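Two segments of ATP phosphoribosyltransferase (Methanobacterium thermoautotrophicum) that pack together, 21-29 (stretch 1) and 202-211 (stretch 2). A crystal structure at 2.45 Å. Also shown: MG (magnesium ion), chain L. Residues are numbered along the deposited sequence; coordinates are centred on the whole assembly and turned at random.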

ATOM      1  N   ARG A  21     -10.193 -10.986 -17.490  1.00 47.91           N
ATOM      2  CA  ARG A  21     -11.215 -12.052 -17.389  1.00 47.97           C
ATOM      3  C   ARG A  21     -11.869 -12.408 -18.726  1.00 47.42           C
ATOM      4  O   ARG A  21     -12.123 -13.578 -19.008  1.00 47.34           O
ATOM      5  CB  ARG A  21     -12.298 -11.689 -16.375  1.00 47.66           C
ATOM      6  CG  ARG A  21     -12.031 -12.171 -14.960  1.00 49.03           C
ATOM      7  CD  ARG A  21     -13.186 -11.800 -14.021  1.00 49.04           C
ATOM      8  NE  ARG A  21     -13.393 -10.349 -13.954  1.00 52.17           N
ATOM      9  CZ  ARG A  21     -12.957  -9.560 -12.969  1.00 53.65           C
ATOM     10  NH1 ARG A  21     -12.290 -10.070 -11.934  1.00 54.12           N
ATOM     11  NH2 ARG A  21     -13.203  -8.253 -13.011  1.00 53.17           N
ATOM     12  N   LEU A  22     -12.134 -11.392 -19.543  1.00 47.36           N
ATOM     13  CA  LEU A  22     -12.729 -11.584 -20.866  1.00 47.14           C
ATOM     14  C   LEU A  22     -11.810 -12.383 -21.802  1.00 47.07           C
ATOM     15  O   LEU A  22     -12.252 -13.342 -22.439  1.00 47.12           O
ATOM     16  CB  LEU A  22     -13.104 -10.236 -21.470  1.00 47.01           C
ATOM     17  CG  LEU A  22     -13.256 -10.064 -22.979  1.00 47.24           C
ATOM     18  CD1 LEU A  22     -14.484 -10.770 -23.499  1.00 46.79           C
ATOM     19  CD2 LEU A  22     -13.316  -8.567 -23.300  1.00 47.57           C
ATOM     20  N   LEU A  23     -10.538 -11.999 -21.867  1.00 46.79           N
ATOM     21  CA  LEU A  23      -9.546 -12.747 -22.643  1.00 46.93           C
ATOM     22  C   LEU A  23      -9.439 -14.207 -22.165  1.00 47.03           C
ATOM     23  O   LEU A  23      -9.410 -15.135 -22.976  1.00 46.96           O
ATOM     24  CB  LEU A  23      -8.179 -12.047 -22.593  1.00 46.72           C
ATOM     25  CG  LEU A  23      -8.066 -10.701 -23.331  1.00 46.76           C
ATOM     26  CD1 LEU A  23      -6.755  -9.987 -22.994  1.00 46.34           C
ATOM     27  CD2 LEU A  23      -8.202 -10.870 -24.835  1.00 44.61           C
ATOM     28  N   GLU A  24      -9.385 -14.389 -20.844  1.00 46.93           N
ATOM     29  CA  GLU A  24      -9.445 -15.702 -20.224  1.00 46.85           C
ATOM     30  C   GLU A  24     -10.630 -16.514 -20.759  1.00 46.43           C
ATOM     31  O   GLU A  24     -10.453 -17.636 -21.237  1.00 46.23           O
ATOM     32  CB  GLU A  24      -9.525 -15.544 -18.702  1.00 47.34           C
ATOM     33  CG  GLU A  24      -9.910 -16.800 -17.921  1.00 48.93           C
ATOM     34  CD  GLU A  24      -8.772 -17.780 -17.766  1.00 52.18           C
ATOM     35  OE1 GLU A  24      -7.719 -17.591 -18.417  1.00 53.57           O
ATOM     36  OE2 GLU A  24      -8.933 -18.757 -16.990  1.00 54.54           O
ATOM     37  N   ASN A  25     -11.826 -15.932 -20.707  1.00 45.79           N
ATOM     38  CA  ASN A  25     -13.021 -16.617 -21.195  1.00 45.62           C
ATOM     39  C   ASN A  25     -13.043 -16.860 -22.710  1.00 45.66           C
ATOM     40  O   ASN A  25     -13.743 -17.761 -23.195  1.00 45.67           O
ATOM     41  CB  ASN A  25     -14.293 -15.891 -20.725  1.00 45.57           C
ATOM     42  CG  ASN A  25     -14.519 -16.014 -19.216  1.00 45.02           C
ATOM     43  OD1 ASN A  25     -13.610 -16.352 -18.464  1.00 46.63           O
ATOM     44  ND2 ASN A  25     -15.730 -15.737 -18.778  1.00 44.46           N
ATOM     45  N   ALA A  26     -12.267 -16.058 -23.442  1.00 45.44           N
ATOM     46  CA  ALA A  26     -12.168 -16.137 -24.901  1.00 45.38           C
ATOM     47  C   ALA A  26     -11.145 -17.185 -25.361  1.00 45.41           C
ATOM     48  O   ALA A  26     -10.939 -17.375 -26.561  1.00 45.20           O
ATOM     49  CB  ALA A  26     -11.815 -14.764 -25.479  1.00 45.04           C
ATOM     50  N   GLY A  27     -10.508 -17.847 -24.400  1.00 45.52           N
ATOM     51  CA  GLY A  27      -9.456 -18.827 -24.675  1.00 46.03           C
ATOM     52  C   GLY A  27      -8.062 -18.228 -24.796  1.00 46.35           C
ATOM     53  O   GLY A  27      -7.122 -18.908 -25.215  1.00 46.28           O
ATOM     54  N   VAL A  28      -7.938 -16.955 -24.416  1.00 46.56           N
ATOM     55  CA  VAL A  28      -6.697 -16.200 -24.569  1.00 46.82           C
ATOM     56  C   VAL A  28      -6.258 -15.629 -23.222  1.00 46.82           C
ATOM     57  O   VAL A  28      -5.855 -14.473 -23.122  1.00 46.94           O
ATOM     58  CB  VAL A  28      -6.847 -15.072 -25.661  1.00 47.02           C
ATOM     59  CG1 VAL A  28      -5.566 -14.274 -25.818  1.00 46.59           C
ATOM     60  CG2 VAL A  28      -7.230 -15.678 -27.007  1.00 47.08           C
ATOM     61  N   GLY A  29      -6.334 -16.454 -22.181  1.00 47.09           N
ATOM     62  CA  GLY A  29      -5.895 -16.044 -20.852  1.00 47.25           C
ATOM     63  C   GLY A  29      -4.397 -15.796 -20.797  1.00 47.57           C
ATOM     64  O   GLY A  29      -3.639 -16.347 -21.597  1.00 47.45           O
ATOM     65  N   GLU A 202      -9.877 -14.176 -35.349  1.00 48.28           N
ATOM     66  CA  GLU A 202      -9.891 -15.314 -34.442  1.00 48.17           C
ATOM     67  C   GLU A 202     -10.108 -14.853 -32.989  1.00 48.20           C
ATOM     68  O   GLU A 202     -10.975 -15.378 -32.287  1.00 48.21           O
ATOM     69  CB  GLU A 202      -8.613 -16.145 -34.581  1.00 47.93           C
ATOM     70  CG  GLU A 202      -8.610 -17.395 -33.713  1.00 48.01           C
ATOM     71  CD  GLU A 202      -7.337 -18.203 -33.827  1.00 48.49           C
ATOM     72  OE1 GLU A 202      -6.641 -18.092 -34.862  1.00 49.21           O
ATOM     73  OE2 GLU A 202      -7.038 -18.966 -32.879  1.00 48.22           O
ATOM     74  N   LEU A 203      -9.328 -13.867 -32.557  1.00 48.04           N
ATOM     75  CA  LEU A 203      -9.504 -13.271 -31.242  1.00 48.35           C
ATOM     76  C   LEU A 203     -10.863 -12.569 -31.138  1.00 48.37           C
ATOM     77  O   LEU A 203     -11.542 -12.661 -30.103  1.00 48.60           O
ATOM     78  CB  LEU A 203      -8.348 -12.308 -30.916  1.00 48.15           C
ATOM     79  CG  LEU A 203      -8.346 -11.618 -29.543  1.00 48.56           C
ATOM     80  CD1 LEU A 203      -8.396 -12.616 -28.373  1.00 48.70           C
ATOM     81  CD2 LEU A 203      -7.138 -10.717 -29.401  1.00 48.72           C
ATOM     82  N   ARG A 204     -11.260 -11.893 -32.216  1.00 47.95           N
ATOM     83  CA  ARG A 204     -12.541 -11.194 -32.267  1.00 47.72           C
ATOM     84  C   ARG A 204     -13.719 -12.154 -32.108  1.00 47.79           C
ATOM     85  O   ARG A 204     -14.662 -11.852 -31.384  1.00 47.84           O
ATOM     86  CB  ARG A 204     -12.664 -10.417 -33.573  1.00 47.73           C
ATOM     87  CG  ARG A 204     -13.730  -9.351 -33.601  1.00 46.93           C
ATOM     88  CD  ARG A 204     -13.722  -8.697 -34.968  1.00 46.91           C
ATOM     89  NE  ARG A 204     -14.745  -7.670 -35.125  1.00 46.76           N
ATOM     90  CZ  ARG A 204     -14.938  -6.971 -36.244  1.00 47.58           C
ATOM     91  NH1 ARG A 204     -15.891  -6.047 -36.294  1.00 47.71           N
ATOM     92  NH2 ARG A 204     -14.183  -7.191 -37.318  1.00 46.57           N
ATOM     93  N   THR A 205     -13.667 -13.308 -32.778  1.00 47.52           N
ATOM     94  CA  THR A 205     -14.709 -14.325 -32.610  1.00 47.22           C
ATOM     95  C   THR A 205     -14.753 -14.820 -31.161  1.00 46.85           C
ATOM     96  O   THR A 205     -15.829 -14.977 -30.593  1.00 46.74           O
ATOM     97  CB  THR A 205     -14.531 -15.524 -33.581  1.00 47.57           C
ATOM     98  OG1 THR A 205     -14.302 -15.043 -34.912  1.00 47.82           O
ATOM     99  CG2 THR A 205     -15.773 -16.414 -33.587  1.00 46.96           C
ATOM    100  N   GLY A 206     -13.579 -15.041 -30.565  1.00 46.76           N
ATOM    101  CA  GLY A 206     -13.474 -15.541 -29.190  1.00 46.22           C
ATOM    102  C   GLY A 206     -14.104 -14.576 -28.211  1.00 46.14           C
ATOM    103  O   GLY A 206     -14.967 -14.956 -27.412  1.00 46.37           O
ATOM    104  N   ILE A 207     -13.673 -13.320 -28.293  1.00 46.16           N
ATOM    105  CA  ILE A 207     -14.218 -12.216 -27.500  1.00 45.71           C
ATOM    106  C   ILE A 207     -15.707 -11.958 -27.790  1.00 45.63           C
ATOM    107  O   ILE A 207     -16.519 -11.851 -26.857  1.00 45.81           O
ATOM    108  CB  ILE A 207     -13.369 -10.927 -27.696  1.00 45.82           C
ATOM    109  CG1 ILE A 207     -12.135 -10.969 -26.786  1.00 45.58           C
ATOM    110  CG2 ILE A 207     -14.203  -9.665 -27.455  1.00 46.13           C
ATOM    111  CD1 ILE A 207     -11.073  -9.941 -27.103  1.00 45.33           C
ATOM    112  N   ARG A 208     -16.067 -11.874 -29.071  1.00 45.12           N
ATOM    113  CA  ARG A 208     -17.464 -11.626 -29.449  1.00 44.74           C
ATOM    114  C   ARG A 208     -18.358 -12.709 -28.859  1.00 44.03           C
ATOM    115  O   ARG A 208     -19.424 -12.406 -28.328  1.00 44.21           O
ATOM    116  CB  ARG A 208     -17.626 -11.505 -30.972  1.00 44.82           C
ATOM    117  CG  ARG A 208     -18.973 -10.934 -31.469  1.00 46.91           C
ATOM    118  CD  ARG A 208     -19.555  -9.876 -30.511  1.00 49.79           C
ATOM    119  NE  ARG A 208     -20.644  -9.086 -31.095  1.00 52.35           N
ATOM    120  CZ  ARG A 208     -21.688  -8.615 -30.409  1.00 52.16           C
ATOM    121  NH1 ARG A 208     -22.618  -7.902 -31.022  1.00 51.68           N
ATOM    122  NH2 ARG A 208     -21.813  -8.865 -29.112  1.00 52.03           N
ATOM    123  N   GLY A 209     -17.887 -13.955 -28.916  1.00 43.50           N
ATOM    124  CA  GLY A 209     -18.537 -15.098 -28.271  1.00 43.05           C
ATOM    125  C   GLY A 209     -18.796 -14.978 -26.773  1.00 43.01           C
ATOM    126  O   GLY A 209     -19.846 -15.396 -26.293  1.00 43.25           O
ATOM    127  N   VAL A 210     -17.848 -14.412 -26.031  1.00 43.10           N
ATOM    128  CA  VAL A 210     -18.007 -14.199 -24.585  1.00 43.06           C
ATOM    129  C   VAL A 210     -19.058 -13.125 -24.294  1.00 43.57           C
ATOM    130  O   VAL A 210     -19.787 -13.218 -23.305  1.00 43.74           O
ATOM    131  CB  VAL A 210     -16.657 -13.840 -23.905  1.00 42.90           C
ATOM    132  CG1 VAL A 210     -16.848 -13.359 -22.470  1.00 42.15           C
ATOM    133  CG2 VAL A 210     -15.729 -15.040 -23.934  1.00 43.18           C
ATOM    134  N   ILE A 211     -19.137 -12.122 -25.165  1.00 43.80           N
ATOM    135  CA  ILE A 211     -20.087 -11.027 -25.000  1.00 44.20           C
ATOM    136  C   ILE A 211     -21.519 -11.481 -25.241  1.00 44.60           C
ATOM    137  O   ILE A 211     -22.447 -11.015 -24.574  1.00 44.91           O
ATOM    138  CB  ILE A 211     -19.750  -9.841 -25.934  1.00 44.37           C
ATOM    139  CG1 ILE A 211     -18.515  -9.099 -25.414  1.00 44.16           C
ATOM    140  CG2 ILE A 211     -20.922  -8.869 -26.034  1.00 43.78           C
ATOM    141  CD1 ILE A 211     -17.860  -8.292 -26.467  1.00 45.78           C
TER
HETATM  142 MG    MG L1296      -5.638 -18.927 -18.749  1.00 83.09          MG

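No hydrogen bond crosses this contact; the 393 Å² buried between the stretches is held by apolar packing and close backbone approach. The two helix axes pass 8.9 Å apart at 106°, so the helices cross steeply and contact stays local.

The apolar contacts fall along one side of the 202-211 helix, at L203, I207 and V210. L22 CD1 lies 3.7 Å from V210 CG1 and 4.0 Å from I207 CG1. The CA-to-CB bond of L23 points away, yet the side chain end returns, placing L23 CD2 3.8 Å from I207 CD1 and 4.0 Å from L203 CD1. V28, which points toward the helix, sets V28 CG2 3.5 Å from L203 CD1.

The tightest backbone approach is A26 to G206, with their CA atoms 4.5 Å apart. A26 CB sits 3.6 Å from G206 C, and an ideal CB on G206 would fall 3.0 Å from A26 O, a clash; glycine permits this spacing. Beside it, V210 CG2 packs 3.4 Å from N25 O.

Backbone bonds within stretch 1 shape its end of the contact. V28 N donates to L23 O (2.7 Å) and G27 N to E24 O (3.2 Å), a Schellman motif with G27 at positive phi. The CA-to-CB bond of E24 points away from stretch 2, and E24 OE1 binds MG at 2.5 Å.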